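Long-range contact in excinuclease ABC, subunit A. (Deinococcus radiodurans, PDB 2VF7), which binds DNA and hydrolyses ATP as a UvrA-family ABC protein, probably recognising damage for nucleotide excision repair: residues A106-L120 / Y370-P382. The protein carries 1 engineered substitution. Numbering follows the deposited sequence.
Sequences ARSSVGSVTTLSNLL and YLGLDRSTPTLSP. With ADP (adenosine-5'-diphosphate), chain D.
The hydroxyl oxygen of T377 sits where the two segments first meet: the backbone N of S108 donates to OG1 at 3.0 Å, with a bent N-H...O angle of 133°, and a weak, unsettled bond runs from OG1 to A106 O at 3.3 Å. T377 N returns a bond to S108 O at 3.1 Å, making this a two-way grip, while the methyl CG2 turns to V113 CG2. Next along, S109 and S376 form a single beta bridge, and V110 N reaches R375 O through a weak bond. G111 N, in the first turn of helix 110-113, bonds to L373 O at 3.1 Å. Near the solvent, the R107 side chain crosses that of P378 at about a right angle, CD against CG, and S376 OG sits over one guanidinium face. Deeper in, V110 CG2 packs on R375 CB and on L380 CD2, and L373 CD1 meets L120 CD2 tip to tip at 3.8 Å. R375 carries the contact on to the nucleotide. CG is anti to the backbone N (chi1 171°) and the chain bends at chi2, bringing one guanidinium face over ADP C5 while L380 CD1 covers the other. NE and NH2 hold T379 side-on, NE to OG1 at 2.7 Å and NH2 to the carbonyl O, which fixes the group's rotation. An alanine here would strip that cover from the adenine and is likely to leave T379 OG1 and O without these donors. Y370 O accepts both ribose hydroxyls; the Walker A P-loop (G533, G535, K536, S537, T538) completes this ADP pocket, to which the loop joins helix 110-113. Helix 382-393 backs V110 and L380 through L388, and helix 345-365 packs on L116.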
loop_
_atom_site.group_PDB
_atom_site.type_symbol
_atom_site.label_atom_id
_atom_site.label_comp_id
_atom_site.label_asym_id
_atom_site.label_seq_id
_atom_site.Cartn_x
_atom_site.Cartn_y
_atom_site.Cartn_z
ATOM N N ALA A 106 6.778 15.345 -0.172
ATOM C CA ALA A 106 7.913 14.513 0.204
ATOM C C ALA A 106 9.183 15.087 -0.416
ATOM O O ALA A 106 9.122 15.850 -1.395
ATOM C CB ALA A 106 7.690 13.089 -0.245
ATOM N N ARG A 107 10.325 14.734 0.167
ATOM C CA ARG A 107 11.621 15.208 -0.301
ATOM C C ARG A 107 12.158 14.394 -1.474
ATOM O O ARG A 107 12.293 13.175 -1.387
ATOM C CB ARG A 107 12.633 15.210 0.844
ATOM C CG ARG A 107 12.558 16.437 1.739
ATOM C CD ARG A 107 13.137 17.660 1.036
ATOM N NE ARG A 107 14.600 17.639 0.967
ATOM C CZ ARG A 107 15.401 18.410 1.702
ATOM N NH1 ARG A 107 14.891 19.275 2.570
ATOM N NH2 ARG A 107 16.719 18.323 1.567
ATOM N N SER A 108 12.449 15.094 -2.565
ATOM C CA SER A 108 13.097 14.542 -3.753
ATOM C C SER A 108 13.996 15.597 -4.374
ATOM O O SER A 108 14.158 16.690 -3.835
ATOM C CB SER A 108 12.063 14.107 -4.802
ATOM O OG SER A 108 12.009 12.699 -4.967
ATOM N N SER A 109 14.574 15.237 -5.519
ATOM C CA SER A 109 15.352 16.123 -6.374
ATOM C C SER A 109 14.624 16.179 -7.698
ATOM O O SER A 109 13.735 15.373 -7.940
ATOM C CB SER A 109 16.736 15.534 -6.623
ATOM O OG SER A 109 17.057 14.564 -5.652
ATOM N N VAL A 110 15.002 17.115 -8.557
ATOM C CA VAL A 110 14.471 17.170 -9.916
ATOM C C VAL A 110 14.873 15.909 -10.712
ATOM O O VAL A 110 14.055 15.324 -11.434
ATOM C CB VAL A 110 14.944 18.457 -10.617
ATOM C CG1 VAL A 110 14.685 18.415 -12.127
ATOM C CG2 VAL A 110 14.283 19.670 -9.976
ATOM N N GLY A 111 16.124 15.486 -10.542
ATOM C CA GLY A 111 16.641 14.287 -11.175
ATOM C C GLY A 111 16.051 12.965 -10.721
ATOM O O GLY A 111 16.247 11.940 -11.380
ATOM N N SER A 112 15.333 12.979 -9.602
ATOM C CA SER A 112 14.628 11.788 -9.132
ATOM C C SER A 112 13.210 11.719 -9.678
ATOM O O SER A 112 12.731 10.647 -10.038
ATOM C CB SER A 112 14.574 11.755 -7.607
ATOM O OG SER A 112 15.843 12.031 -7.066
ATOM N N VAL A 113 12.538 12.864 -9.724
ATOM C CA VAL A 113 11.164 12.924 -10.202
ATOM C C VAL A 113 11.093 12.777 -11.715
ATOM O O VAL A 113 10.051 12.396 -12.264
ATOM C CB VAL A 113 10.438 14.223 -9.737
ATOM C CG1 VAL A 113 8.956 14.202 -10.132
ATOM C CG2 VAL A 113 10.546 14.380 -8.230
ATOM N N THR A 114 12.201 13.062 -12.395
ATOM C CA THR A 114 12.245 12.953 -13.846
ATOM C C THR A 114 12.827 11.615 -14.283
ATOM O O THR A 114 12.806 11.287 -15.475
ATOM C CB THR A 114 13.004 14.129 -14.482
ATOM O OG1 THR A 114 14.299 14.258 -13.882
ATOM C CG2 THR A 114 12.228 15.413 -14.275
ATOM N N THR A 115 13.319 10.837 -13.314
ATOM C CA THR A 115 13.970 9.533 -13.554
ATOM C C THR A 115 15.414 9.646 -14.065
ATOM O O THR A 115 16.136 8.640 -14.118
ATOM C CB THR A 115 13.140 8.606 -14.503
ATOM O OG1 THR A 115 11.759 8.609 -14.104
ATOM C CG2 THR A 115 13.671 7.154 -14.468
ATOM N N LEU A 116 15.842 10.864 -14.411
ATOM C CA LEU A 116 17.142 11.095 -15.079
ATOM C C LEU A 116 18.381 10.628 -14.309
ATOM O O LEU A 116 19.325 10.102 -14.906
ATOM C CB LEU A 116 17.305 12.571 -15.475
ATOM C CG LEU A 116 16.298 13.216 -16.440
ATOM C CD1 LEU A 116 16.637 14.672 -16.678
ATOM C CD2 LEU A 116 16.207 12.484 -17.774
ATOM N N SER A 117 18.381 10.827 -12.995
ATOM C CA SER A 117 19.552 10.531 -12.167
ATOM C C SER A 117 19.948 9.076 -12.237
ATOM O O SER A 117 21.139 8.771 -12.233
ATOM C CB SER A 117 19.328 10.940 -10.708
ATOM O OG SER A 117 19.152 12.344 -10.603
ATOM N N ASN A 118 18.960 8.181 -12.295
ATOM C CA ASN A 118 19.250 6.755 -12.419
ATOM C C ASN A 118 19.980 6.456 -13.722
ATOM O O ASN A 118 20.972 5.718 -13.730
ATOM C CB ASN A 118 17.985 5.900 -12.326
ATOM C CG ASN A 118 18.270 4.395 -12.501
ATOM O OD1 ASN A 118 19.332 3.896 -12.119
ATOM N ND2 ASN A 118 17.307 3.675 -13.071
ATOM N N LEU A 119 19.499 7.050 -14.811
ATOM C CA LEU A 119 20.014 6.745 -16.134
ATOM C C LEU A 119 21.467 7.184 -16.289
ATOM O O LEU A 119 22.253 6.536 -17.010
ATOM C CB LEU A 119 19.123 7.352 -17.219
ATOM C CG LEU A 119 17.622 7.015 -17.244
ATOM C CD1 LEU A 119 16.960 7.704 -18.426
ATOM C CD2 LEU A 119 17.324 5.505 -17.258
ATOM N N LEU A 120 21.834 8.265 -15.598
ATOM C CA LEU A 120 23.217 8.728 -15.623
ATOM C C LEU A 120 24.120 8.036 -14.595
ATOM O O LEU A 120 25.327 8.246 -14.598
ATOM C CB LEU A 120 23.316 10.266 -15.587
ATOM C CG LEU A 120 23.076 11.155 -14.362
ATOM C CD1 LEU A 120 24.294 11.203 -13.435
ATOM C CD2 LEU A 120 22.722 12.563 -14.817
ATOM N N TYR A 370 16.161 25.425 -16.904
ATOM C CA TYR A 370 16.910 26.314 -15.995
ATOM C C TYR A 370 17.096 25.688 -14.605
ATOM O O TYR A 370 17.845 26.206 -13.773
ATOM C CB TYR A 370 16.215 27.681 -15.881
ATOM C CG TYR A 370 14.812 27.593 -15.315
ATOM C CD1 TYR A 370 13.696 27.439 -16.155
ATOM C CD2 TYR A 370 14.598 27.641 -13.938
ATOM C CE1 TYR A 370 12.406 27.336 -15.620
ATOM C CE2 TYR A 370 13.327 27.545 -13.405
ATOM C CZ TYR A 370 12.239 27.393 -14.246
ATOM O OH TYR A 370 10.988 27.307 -13.689
ATOM N N LEU A 371 16.395 24.584 -14.366
ATOM C CA LEU A 371 16.490 23.831 -13.122
ATOM C C LEU A 371 17.697 22.900 -13.118
ATOM O O LEU A 371 18.086 22.372 -14.152
ATOM C CB LEU A 371 15.204 23.014 -12.896
ATOM C CG LEU A 371 13.887 23.773 -12.653
ATOM C CD1 LEU A 371 12.676 22.839 -12.593
ATOM C CD2 LEU A 371 13.954 24.635 -11.397
ATOM N N GLY A 372 18.281 22.695 -11.945
ATOM C CA GLY A 372 19.394 21.749 -11.781
ATOM C C GLY A 372 18.874 20.443 -11.213
ATOM O O GLY A 372 17.934 20.440 -10.422
ATOM N N LEU A 373 19.476 19.323 -11.590
ATOM C CA LEU A 373 18.940 18.037 -11.133
ATOM C C LEU A 373 19.168 17.694 -9.646
ATOM O O LEU A 373 18.614 16.715 -9.145
ATOM C CB LEU A 373 19.253 16.871 -12.103
ATOM C CG LEU A 373 20.555 16.536 -12.834
ATOM C CD1 LEU A 373 20.312 15.273 -13.622
ATOM C CD2 LEU A 373 21.019 17.627 -13.776
ATOM N N ASP A 374 19.929 18.530 -8.938
ATOM C CA ASP A 374 20.081 18.404 -7.477
ATOM C C ASP A 374 19.057 19.247 -6.693
ATOM O O ASP A 374 18.981 19.177 -5.464
ATOM C CB ASP A 374 21.526 18.710 -7.036
ATOM C CG ASP A 374 21.978 20.145 -7.373
ATOM O OD1 ASP A 374 21.223 20.908 -8.020
ATOM O OD2 ASP A 374 23.112 20.512 -6.978
ATOM N N ARG A 375 18.259 20.023 -7.425
ATOM C CA ARG A 375 17.276 20.939 -6.861
ATOM C C ARG A 375 16.157 20.199 -6.143
ATOM O O ARG A 375 15.514 19.300 -6.713
ATOM C CB ARG A 375 16.716 21.824 -7.982
ATOM C CG ARG A 375 15.531 22.692 -7.624
ATOM C CD ARG A 375 15.955 23.963 -6.941
ATOM N NE ARG A 375 14.818 24.831 -6.671
ATOM C CZ ARG A 375 14.430 25.834 -7.455
ATOM N NH1 ARG A 375 15.089 26.111 -8.573
ATOM N NH2 ARG A 375 13.375 26.562 -7.119
ATOM N N SER A 376 15.939 20.597 -4.889
ATOM C CA SER A 376 14.964 19.994 -3.983
ATOM C C SER A 376 13.539 20.331 -4.370
ATOM O O SER A 376 13.238 21.475 -4.696
ATOM C CB SER A 376 15.211 20.477 -2.552
ATOM O OG SER A 376 15.698 19.431 -1.733
ATOM N N THR A 377 12.662 19.335 -4.302
ATOM C CA THR A 377 11.276 19.497 -4.727
ATOM C C THR A 377 10.405 20.453 -3.897
ATOM O O THR A 377 9.463 21.039 -4.443
ATOM C CB THR A 377 10.543 18.136 -4.893
ATOM O OG1 THR A 377 10.888 17.271 -3.811
ATOM C CG2 THR A 377 10.943 17.477 -6.206
ATOM N N PRO A 378 10.672 20.587 -2.584
ATOM C CA PRO A 378 9.894 21.567 -1.834
ATOM C C PRO A 378 10.328 23.028 -2.062
ATOM O O PRO A 378 9.636 23.955 -1.622
ATOM C CB PRO A 378 10.131 21.156 -0.369
ATOM C CG PRO A 378 10.855 19.849 -0.424
ATOM C CD PRO A 378 11.596 19.862 -1.699
ATOM N N THR A 379 11.458 23.240 -2.738
ATOM C CA THR A 379 11.879 24.593 -3.079
ATOM C C THR A 379 11.268 25.037 -4.413
ATOM O O THR A 379 11.522 26.150 -4.885
ATOM C CB THR A 379 13.416 24.733 -3.107
ATOM O OG1 THR A 379 13.951 24.077 -4.266
ATOM C CG2 THR A 379 14.036 24.156 -1.847
ATOM N N LEU A 380 10.443 24.163 -4.992
ATOM C CA LEU A 380 9.789 24.379 -6.283
ATOM C C LEU A 380 8.341 24.880 -6.140
ATOM O O LEU A 380 7.591 24.402 -5.277
ATOM C CB LEU A 380 9.791 23.060 -7.062
ATOM C CG LEU A 380 10.716 22.720 -8.240
ATOM C CD1 LEU A 380 11.972 23.500 -8.241
ATOM C CD2 LEU A 380 11.017 21.242 -8.219
ATOM N N SER A 381 7.938 25.811 -7.001
ATOM C CA SER A 381 6.572 26.324 -7.008
ATOM C C SER A 381 5.573 25.236 -7.456
ATOM O O SER A 381 5.950 24.292 -8.159
ATOM C CB SER A 381 6.486 27.554 -7.910
ATOM O OG SER A 381 6.551 27.215 -9.292
ATOM N N PRO A 382 4.294 25.344 -7.039
ATOM C CA PRO A 382 3.295 24.333 -7.471
ATOM C C PRO A 382 3.232 24.105 -8.987
ATOM O O PRO A 382 2.948 22.988 -9.429
ATOM C CB PRO A 382 1.974 24.922 -6.977
ATOM C CG PRO A 382 2.357 25.749 -5.803
ATOM C CD PRO A 382 3.698 26.353 -6.143
HETATM P PB ADP D . 11.198 32.857 -11.500
HETATM O O1B ADP D . 10.521 31.611 -12.010
HETATM O O2B ADP D . 10.818 33.299 -10.115
HETATM O O3B ADP D . 11.154 33.953 -12.530
HETATM P PA ADP D . 13.568 32.176 -9.968
HETATM O O1A ADP D . 13.344 30.766 -9.526
HETATM O O2A ADP D . 13.358 33.314 -9.022
HETATM O O3A ADP D . 12.768 32.472 -11.343
HETATM O "O5'" ADP D . 15.134 32.221 -10.366
HETATM C "C5'" ADP D . 15.607 31.684 -11.595
HETATM C "C4'" ADP D . 16.957 30.996 -11.468
HETATM O "O4'" ADP D . 17.344 30.842 -10.105
HETATM C "C3'" ADP D . 16.821 29.594 -12.032
HETATM O "O3'" ADP D . 18.009 29.247 -12.741
HETATM C "C2'" ADP D . 16.649 28.715 -10.808
HETATM O "O2'" ADP D . 17.045 27.352 -11.014
HETATM C "C1'" ADP D . 17.476 29.448 -9.768
HETATM N N9 ADP D . 16.968 29.161 -8.404
HETATM C C8 ADP D . 15.887 29.732 -7.824
HETATM N N7 ADP D . 15.687 29.267 -6.569
HETATM C C5 ADP D . 16.666 28.361 -6.339
HETATM C C6 ADP D . 17.055 27.478 -5.210
HETATM N N6 ADP D . 16.329 27.480 -4.063
HETATM N N1 ADP D . 18.143 26.685 -5.362
HETATM C C2 ADP D . 18.865 26.670 -6.506
HETATM N N3 ADP D . 18.571 27.447 -7.572
HETATM C C4 ADP D . 17.505 28.296 -7.549
#